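Side-chain contacts in proton-dependent oligopeptide transporter family protein (Xanthomonas campestris, PDB 6EI3), which probably carries short peptides across the bacterial membrane together with protons, and is captured here in an auto-inhibited state: residues V294-V299 / E419-Q424; P361-R366 / Y497-N502. One frame throughout, in Å; residues are numbered along the deposited sequence.

Interaction 1: V294-V299 / E419-Q424; sequences VIFALV and EFAYSQ. With 78M ((2S)-2,3-dihydroxypropyl(7Z)-pentadec-7-enoate), chain O.
Ile295 meets Phe420 with the last carbon of its chain: Ile295 CD1 lies 3.6 Å from Phe420 CE2 at the ring's edge, near the ring plane, the two side chains reaching for each other from opposite directions. The next residue on each helix supplies a second pair, in which CZ of Phe296 comes to 3.4 Å from CB of Ala421, the methyl standing obliquely to the ring. Both pairs are apolar and buried, and no hydrogen bond crosses between the segments.

Phe420 spans the gap because its CG is anti to the backbone N (chi1 162°), which directs the ring at Ile295. One face of this ring is covered from its own helix by CG of Gln424, 3.7 Å above the plane and offset toward the rim. That glutamine is itself fixed: its NE2 gives a nearly straight bond (170°) to Ser423 OG, which lies in the amide plane, while OE1 is hydrogen-bonded to Tyr497 OH and Val500 N. Ser423 OG in turn donates to Phe420 O over 2.7 Å, closing the chain of bonds back on the turn that bears the ring.

On the far side of helix 281-306, CG2 of Val294 rests 3.4 Å from O2 of the monoacylglycerol lipid 78M, whose acyl chain continues past Ala297. Helix 281-306 thus lies between lipid and helix 400-424, with Phe436 and Thr440 of helix 430-456 touching Phe296, Met367 of helix 363-389 touching Ile295, and Phe490 and Tyr493 of helix 471-495 also against Ile295.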
loop_
_atom_site.group_PDB
_atom_site.type_symbol
_atom_site.label_atom_id
_atom_site.label_comp_id
_atom_site.label_asym_id
_atom_site.label_seq_id
_atom_site.Cartn_x
_atom_site.Cartn_y
_atom_site.Cartn_z
ATOM N N VAL A 294 5.640 -14.729 -4.480
ATOM C CA VAL A 294 6.641 -14.996 -3.439
ATOM C C VAL A 294 7.504 -13.741 -3.200
ATOM O O VAL A 294 7.674 -13.339 -2.046
ATOM C CB VAL A 294 7.483 -16.271 -3.693
ATOM C CG1 VAL A 294 8.539 -16.457 -2.602
ATOM C CG2 VAL A 294 6.580 -17.498 -3.754
ATOM N N ILE A 295 8.020 -13.121 -4.285
ATOM C CA ILE A 295 8.801 -11.878 -4.220
ATOM C C ILE A 295 7.975 -10.792 -3.482
ATOM O O ILE A 295 8.494 -10.157 -2.556
ATOM C CB ILE A 295 9.259 -11.463 -5.651
ATOM C CG1 ILE A 295 10.427 -12.355 -6.109
ATOM C CG2 ILE A 295 9.657 -9.992 -5.738
ATOM C CD1 ILE A 295 10.374 -12.796 -7.552
ATOM N N PHE A 296 6.687 -10.620 -3.867
ATOM C CA PHE A 296 5.765 -9.655 -3.235
ATOM C C PHE A 296 5.540 -9.959 -1.748
ATOM O O PHE A 296 5.555 -9.040 -0.945
ATOM C CB PHE A 296 4.411 -9.575 -3.978
ATOM C CG PHE A 296 4.386 -8.791 -5.282
ATOM C CD1 PHE A 296 5.560 -8.280 -5.838
ATOM C CD2 PHE A 296 3.190 -8.568 -5.951
ATOM C CE1 PHE A 296 5.533 -7.576 -7.050
ATOM C CE2 PHE A 296 3.168 -7.869 -7.165
ATOM C CZ PHE A 296 4.336 -7.376 -7.701
ATOM N N ALA A 297 5.376 -11.236 -1.384
ATOM C CA ALA A 297 5.175 -11.653 0.020
ATOM C C ALA A 297 6.361 -11.223 0.901
ATOM O O ALA A 297 6.183 -10.764 2.035
ATOM C CB ALA A 297 4.981 -13.173 0.096
ATOM N N LEU A 298 7.568 -11.356 0.354
ATOM C CA LEU A 298 8.826 -11.025 1.020
ATOM C C LEU A 298 9.090 -9.534 1.126
ATOM O O LEU A 298 9.953 -9.123 1.900
ATOM C CB LEU A 298 9.983 -11.762 0.321
ATOM C CG LEU A 298 9.985 -13.271 0.525
ATOM C CD1 LEU A 298 10.992 -13.955 -0.400
ATOM C CD2 LEU A 298 10.268 -13.630 1.982
ATOM N N VAL A 299 8.349 -8.733 0.350
ATOM C CA VAL A 299 8.390 -7.268 0.337
ATOM C C VAL A 299 7.394 -6.685 1.365
ATOM O O VAL A 299 7.569 -5.543 1.779
ATOM C CB VAL A 299 8.171 -6.700 -1.108
ATOM C CG1 VAL A 299 7.732 -5.229 -1.103
ATOM C CG2 VAL A 299 9.445 -6.850 -1.932
ATOM N N GLU A 419 7.664 -2.591 -11.582
ATOM C CA GLU A 419 8.337 -2.634 -12.881
ATOM C C GLU A 419 8.968 -4.037 -13.086
ATOM O O GLU A 419 8.887 -4.612 -14.181
ATOM C CB GLU A 419 9.420 -1.547 -12.932
ATOM C CG GLU A 419 9.913 -1.237 -14.335
ATOM C CD GLU A 419 10.882 -0.072 -14.467
ATOM O OE1 GLU A 419 10.874 0.823 -13.589
ATOM O OE2 GLU A 419 11.640 -0.045 -15.466
ATOM N N PHE A 420 9.571 -4.592 -12.020
ATOM C CA PHE A 420 10.167 -5.925 -12.080
ATOM C C PHE A 420 9.075 -6.961 -12.359
ATOM O O PHE A 420 9.240 -7.805 -13.228
ATOM C CB PHE A 420 10.906 -6.259 -10.763
ATOM C CG PHE A 420 11.171 -7.735 -10.582
ATOM C CD1 PHE A 420 12.253 -8.343 -11.202
ATOM C CD2 PHE A 420 10.308 -8.525 -9.834
ATOM C CE1 PHE A 420 12.492 -9.710 -11.044
ATOM C CE2 PHE A 420 10.539 -9.897 -9.696
ATOM C CZ PHE A 420 11.627 -10.479 -10.311
ATOM N N ALA A 421 7.969 -6.910 -11.612
ATOM C CA ALA A 421 6.907 -7.898 -11.792
ATOM C C ALA A 421 6.294 -7.839 -13.199
ATOM O O ALA A 421 6.077 -8.888 -13.804
ATOM C CB ALA A 421 5.851 -7.721 -10.733
ATOM N N TYR A 422 6.121 -6.619 -13.751
ATOM C CA TYR A 422 5.586 -6.425 -15.100
ATOM C C TYR A 422 6.489 -7.068 -16.159
ATOM O O TYR A 422 5.980 -7.738 -17.048
ATOM C CB TYR A 422 5.384 -4.932 -15.405
ATOM C CG TYR A 422 4.150 -4.309 -14.778
ATOM C CD1 TYR A 422 2.991 -5.057 -14.574
ATOM C CD2 TYR A 422 4.111 -2.953 -14.473
ATOM C CE1 TYR A 422 1.838 -4.478 -14.045
ATOM C CE2 TYR A 422 2.970 -2.367 -13.922
ATOM C CZ TYR A 422 1.830 -3.132 -13.724
ATOM O OH TYR A 422 0.696 -2.556 -13.203
ATOM N N SER A 423 7.821 -6.894 -16.032
ATOM C CA SER A 423 8.828 -7.446 -16.936
ATOM C C SER A 423 8.846 -8.979 -16.959
ATOM O O SER A 423 9.276 -9.547 -17.947
ATOM C CB SER A 423 10.210 -6.922 -16.555
ATOM O OG SER A 423 10.739 -7.627 -15.443
ATOM N N GLN A 424 8.415 -9.641 -15.869
ATOM C CA GLN A 424 8.445 -11.112 -15.697
ATOM C C GLN A 424 7.117 -11.802 -15.976
ATOM O O GLN A 424 7.096 -12.965 -16.319
ATOM C CB GLN A 424 8.903 -11.483 -14.256
ATOM C CG GLN A 424 10.217 -10.835 -13.813
ATOM C CD GLN A 424 11.372 -11.346 -14.640
ATOM O OE1 GLN A 424 11.702 -12.533 -14.623
ATOM N NE2 GLN A 424 11.966 -10.472 -15.428
HETATM O O21 78M O . 9.747 -20.201 -6.297
HETATM C C20 78M O . 8.355 -20.342 -6.535
HETATM C C18 78M O . 7.615 -20.694 -5.267
HETATM O O19 78M O . 8.131 -21.909 -4.717
HETATM C C17 78M O . 6.128 -20.824 -5.483
HETATM O O2 78M O . 5.524 -20.702 -4.174
HETATM C C1 78M O . 4.207 -20.476 -4.106
HETATM O O1 78M O . 3.463 -20.529 -5.052
HETATM C C2 78M O . 3.784 -20.138 -2.707
HETATM C C3 78M O . 3.195 -18.739 -2.580
HETATM C C4 78M O . 3.634 -18.021 -1.311
HETATM C C5 78M O . 2.516 -17.720 -0.326
HETATM C C6 78M O . 1.667 -16.490 -0.669
HETATM C C7 78M O . 1.997 -15.314 0.191
HETATM C C8 78M O . 1.237 -14.783 1.134
HETATM C C9 78M O . 1.590 -13.603 1.994
HETATM C C10 78M O . 2.337 -14.038 3.258
HETATM C C11 78M O . 3.581 -13.224 3.572
HETATM C C12 78M O . 4.662 -14.027 4.285
HETATM C C13 78M O . 5.994 -13.315 4.476
HETATM C C15 78M O . 7.434 -11.909 5.983
HETATM C C14 78M O . 6.036 -12.345 5.643
#

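Interaction 2: P361-R366 / Y497-N502; sequences PTSLRR and YRMVDN. With 78M ((2S)-2,3-dihydroxypropyl(7Z)-pentadec-7-enoate), chain J.
Apolar contact dominates where Leu364 meets Tyr497: CD1 of the leucine lies 3.7 Å from CD2 of the tyrosine, oblique to the ring, and the two side chains cross at about a right angle. Leu364 CD1 also lies 4.3 Å from Met499 SD. Bent at chi2 and chi3 (-66° and -76°), the methionine chain folds back to bring SD to the edge of the Tyr497 ring, in its plane, and Met499 CE to 3.9 Å from Ser363 OG.

Within the segment 361-366, polar bonds shape the start of helix 363-389. Thr362 is its N-cap, OG1 accepting from Arg365 N at 3.2 Å. Arg366 NE donates to Pro361 O at 2.8 Å from above the carbonyl plane, tying the preceding loop to the first turn.

Lipid contact falls to Leu364 and Arg365, whose CB and CG lie against the ester end and acyl chain of a bound 78M.

With no hydrogen bond between them, the two segments meet by van der Waals contact, through carbon and sulfur and the Ser363 hydroxyl against the Met499 methyl, while the tyrosine's own hydroxyl is held by Gln424.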
loop_
_atom_site.group_PDB
_atom_site.type_symbol
_atom_site.label_atom_id
_atom_site.label_comp_id
_atom_site.label_asym_id
_atom_site.label_seq_id
_atom_site.Cartn_x
_atom_site.Cartn_y
_atom_site.Cartn_z
ATOM N N PRO A 361 23.332 -2.614 -10.824
ATOM C CA PRO A 361 22.193 -2.423 -9.917
ATOM C C PRO A 361 20.932 -3.050 -10.500
ATOM O O PRO A 361 20.034 -2.333 -10.964
ATOM C CB PRO A 361 22.111 -0.892 -9.772
ATOM C CG PRO A 361 22.701 -0.352 -11.045
ATOM C CD PRO A 361 23.543 -1.432 -11.686
ATOM N N THR A 362 20.872 -4.399 -10.488
ATOM C CA THR A 362 19.743 -5.186 -11.018
ATOM C C THR A 362 18.496 -4.915 -10.201
ATOM O O THR A 362 18.593 -4.462 -9.061
ATOM C CB THR A 362 20.038 -6.707 -11.019
ATOM O OG1 THR A 362 20.118 -7.166 -9.669
ATOM C CG2 THR A 362 21.298 -7.098 -11.834
ATOM N N SER A 363 17.329 -5.200 -10.771
ATOM C CA SER A 363 16.066 -4.963 -10.089
ATOM C C SER A 363 15.966 -5.731 -8.735
ATOM O O SER A 363 15.545 -5.152 -7.744
ATOM C CB SER A 363 14.892 -5.246 -11.026
ATOM O OG SER A 363 14.857 -6.623 -11.341
ATOM N N LEU A 364 16.481 -6.963 -8.670
ATOM C CA LEU A 364 16.447 -7.756 -7.436
ATOM C C LEU A 364 17.468 -7.278 -6.391
ATOM O O LEU A 364 17.179 -7.355 -5.194
ATOM C CB LEU A 364 16.574 -9.259 -7.729
ATOM C CG LEU A 364 15.329 -9.915 -8.362
ATOM C CD1 LEU A 364 15.609 -11.347 -8.741
ATOM C CD2 LEU A 364 14.067 -9.799 -7.449
ATOM N N ARG A 365 18.607 -6.709 -6.841
ATOM C CA ARG A 365 19.618 -6.117 -5.954
ATOM C C ARG A 365 19.075 -4.835 -5.356
ATOM O O ARG A 365 19.289 -4.577 -4.174
ATOM C CB ARG A 365 20.939 -5.822 -6.692
ATOM C CG ARG A 365 21.933 -6.975 -6.626
ATOM C CD ARG A 365 23.084 -6.746 -7.583
ATOM N NE ARG A 365 24.167 -7.706 -7.368
ATOM C CZ ARG A 365 25.303 -7.717 -8.053
ATOM N NH1 ARG A 365 25.529 -6.805 -8.991
ATOM N NH2 ARG A 365 26.228 -8.628 -7.796
ATOM N N ARG A 366 18.371 -4.033 -6.168
ATOM C CA ARG A 366 17.744 -2.788 -5.712
ATOM C C ARG A 366 16.705 -3.129 -4.643
ATOM O O ARG A 366 16.689 -2.507 -3.589
ATOM C CB ARG A 366 17.048 -2.064 -6.875
ATOM C CG ARG A 366 17.994 -1.414 -7.892
ATOM C CD ARG A 366 17.182 -0.746 -9.006
ATOM N NE ARG A 366 17.982 -0.572 -10.209
ATOM C CZ ARG A 366 17.587 0.096 -11.289
ATOM N NH1 ARG A 366 16.386 0.660 -11.326
ATOM N NH2 ARG A 366 18.394 0.215 -12.337
ATOM N N TYR A 497 16.503 -16.880 -8.229
ATOM C CA TYR A 497 15.537 -16.443 -9.224
ATOM C C TYR A 497 16.170 -16.326 -10.615
ATOM O O TYR A 497 17.206 -15.703 -10.763
ATOM C CB TYR A 497 14.846 -15.134 -8.816
ATOM C CG TYR A 497 13.730 -14.762 -9.768
ATOM C CD1 TYR A 497 12.466 -15.330 -9.646
ATOM C CD2 TYR A 497 13.951 -13.873 -10.822
ATOM C CE1 TYR A 497 11.440 -15.000 -10.527
ATOM C CE2 TYR A 497 12.936 -13.552 -11.719
ATOM C CZ TYR A 497 11.688 -14.130 -11.576
ATOM O OH TYR A 497 10.690 -13.835 -12.459
ATOM N N ARG A 498 15.552 -16.934 -11.616
ATOM C CA ARG A 498 16.008 -16.831 -12.997
ATOM C C ARG A 498 15.200 -15.738 -13.742
ATOM O O ARG A 498 13.987 -15.877 -13.936
ATOM C CB ARG A 498 15.923 -18.192 -13.685
ATOM C CG ARG A 498 16.342 -18.191 -15.153
ATOM C CD ARG A 498 16.863 -19.549 -15.606
ATOM N NE ARG A 498 15.896 -20.636 -15.428
ATOM C CZ ARG A 498 14.873 -20.885 -16.243
ATOM N NH1 ARG A 498 14.641 -20.101 -17.290
ATOM N NH2 ARG A 498 14.063 -21.908 -16.004
ATOM N N MET A 499 15.877 -14.648 -14.144
ATOM C CA MET A 499 15.243 -13.566 -14.904
ATOM C C MET A 499 14.819 -14.111 -16.297
ATOM O O MET A 499 15.642 -14.685 -17.001
ATOM C CB MET A 499 16.223 -12.386 -15.107
ATOM C CG MET A 499 16.640 -11.676 -13.823
ATOM S SD MET A 499 15.292 -10.834 -13.009
ATOM C CE MET A 499 15.083 -9.363 -14.063
ATOM N N VAL A 500 13.532 -13.974 -16.645
ATOM C CA VAL A 500 12.962 -14.363 -17.949
ATOM C C VAL A 500 12.046 -13.188 -18.342
ATOM O O VAL A 500 10.888 -13.137 -17.947
ATOM C CB VAL A 500 12.240 -15.748 -18.000
ATOM C CG1 VAL A 500 11.811 -16.084 -19.444
ATOM C CG2 VAL A 500 13.135 -16.878 -17.465
ATOM N N ASP A 501 12.619 -12.201 -19.026
ATOM C CA ASP A 501 11.934 -10.980 -19.448
ATOM C C ASP A 501 10.865 -11.215 -20.505
ATOM O O ASP A 501 10.970 -12.167 -21.270
ATOM C CB ASP A 501 12.954 -9.960 -19.975
ATOM C CG ASP A 501 12.505 -8.549 -19.701
ATOM O OD1 ASP A 501 11.755 -7.993 -20.536
ATOM O OD2 ASP A 501 12.867 -8.014 -18.641
ATOM N N ASN A 502 9.836 -10.346 -20.556
ATOM C CA ASN A 502 8.802 -10.490 -21.597
ATOM C C ASN A 502 9.132 -9.652 -22.854
ATOM O O ASN A 502 8.535 -9.856 -23.902
ATOM C CB ASN A 502 7.410 -10.170 -21.050
ATOM C CG ASN A 502 7.258 -8.837 -20.395
ATOM O OD1 ASN A 502 7.977 -7.863 -20.663
ATOM N ND2 ASN A 502 6.265 -8.763 -19.543
HETATM O O21 78M J . 23.148 -13.300 -10.199
HETATM C C20 78M J . 21.922 -13.130 -9.503
HETATM C C18 78M J . 22.160 -12.615 -8.102
HETATM O O19 78M J . 23.033 -13.509 -7.402
HETATM C C17 78M J . 20.874 -12.428 -7.333
HETATM O O2 78M J . 21.238 -11.922 -6.025
HETATM C C1 78M J . 20.513 -10.917 -5.519
HETATM O O1 78M J . 19.641 -10.346 -6.121
HETATM C C2 78M J . 20.925 -10.605 -4.107
HETATM C C3 78M J . 20.956 -9.114 -3.806
HETATM C C4 78M J . 21.837 -8.743 -2.632
HETATM C C5 78M J . 22.129 -7.255 -2.578
HETATM C C6 78M J . 22.850 -6.795 -1.314
HETATM C C7 78M J . 23.269 -5.356 -1.414
HETATM C C8 78M J . 23.513 -4.496 -0.428
HETATM C C9 78M J . 23.431 -4.736 1.057
HETATM C C10 78M J . 22.176 -4.134 1.696
HETATM C C11 78M J . 22.239 -2.631 2.001
HETATM C C12 78M J . 22.972 -2.231 3.282
HETATM C C13 78M J . 22.338 -2.729 4.577
HETATM C C15 78M J . 22.694 -3.342 6.996
HETATM C C14 78M J . 23.192 -2.542 5.815
#

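How the interactions relate
Interactions 1 and 2 have centres 9 Å apart and are joined through the C-terminal end of helix 400-424. The hydrogen bond between Tyr497 OH and Gln424 OE1 spans 2.7 Å, and Asn502 N and Ser423 O probably form another at 2.8 Å, so the loop 497-502 is bound to one half of interaction 1 while it packs on the helix start of interaction 2. Phe420 serves both: its ring meets that of Tyr497 edge-to-face and also touches Ser363 and Leu364. Each contact borders a different 78M molecule: Val294 and Ala297 in interaction 1, Leu364 and Arg365 in interaction 2.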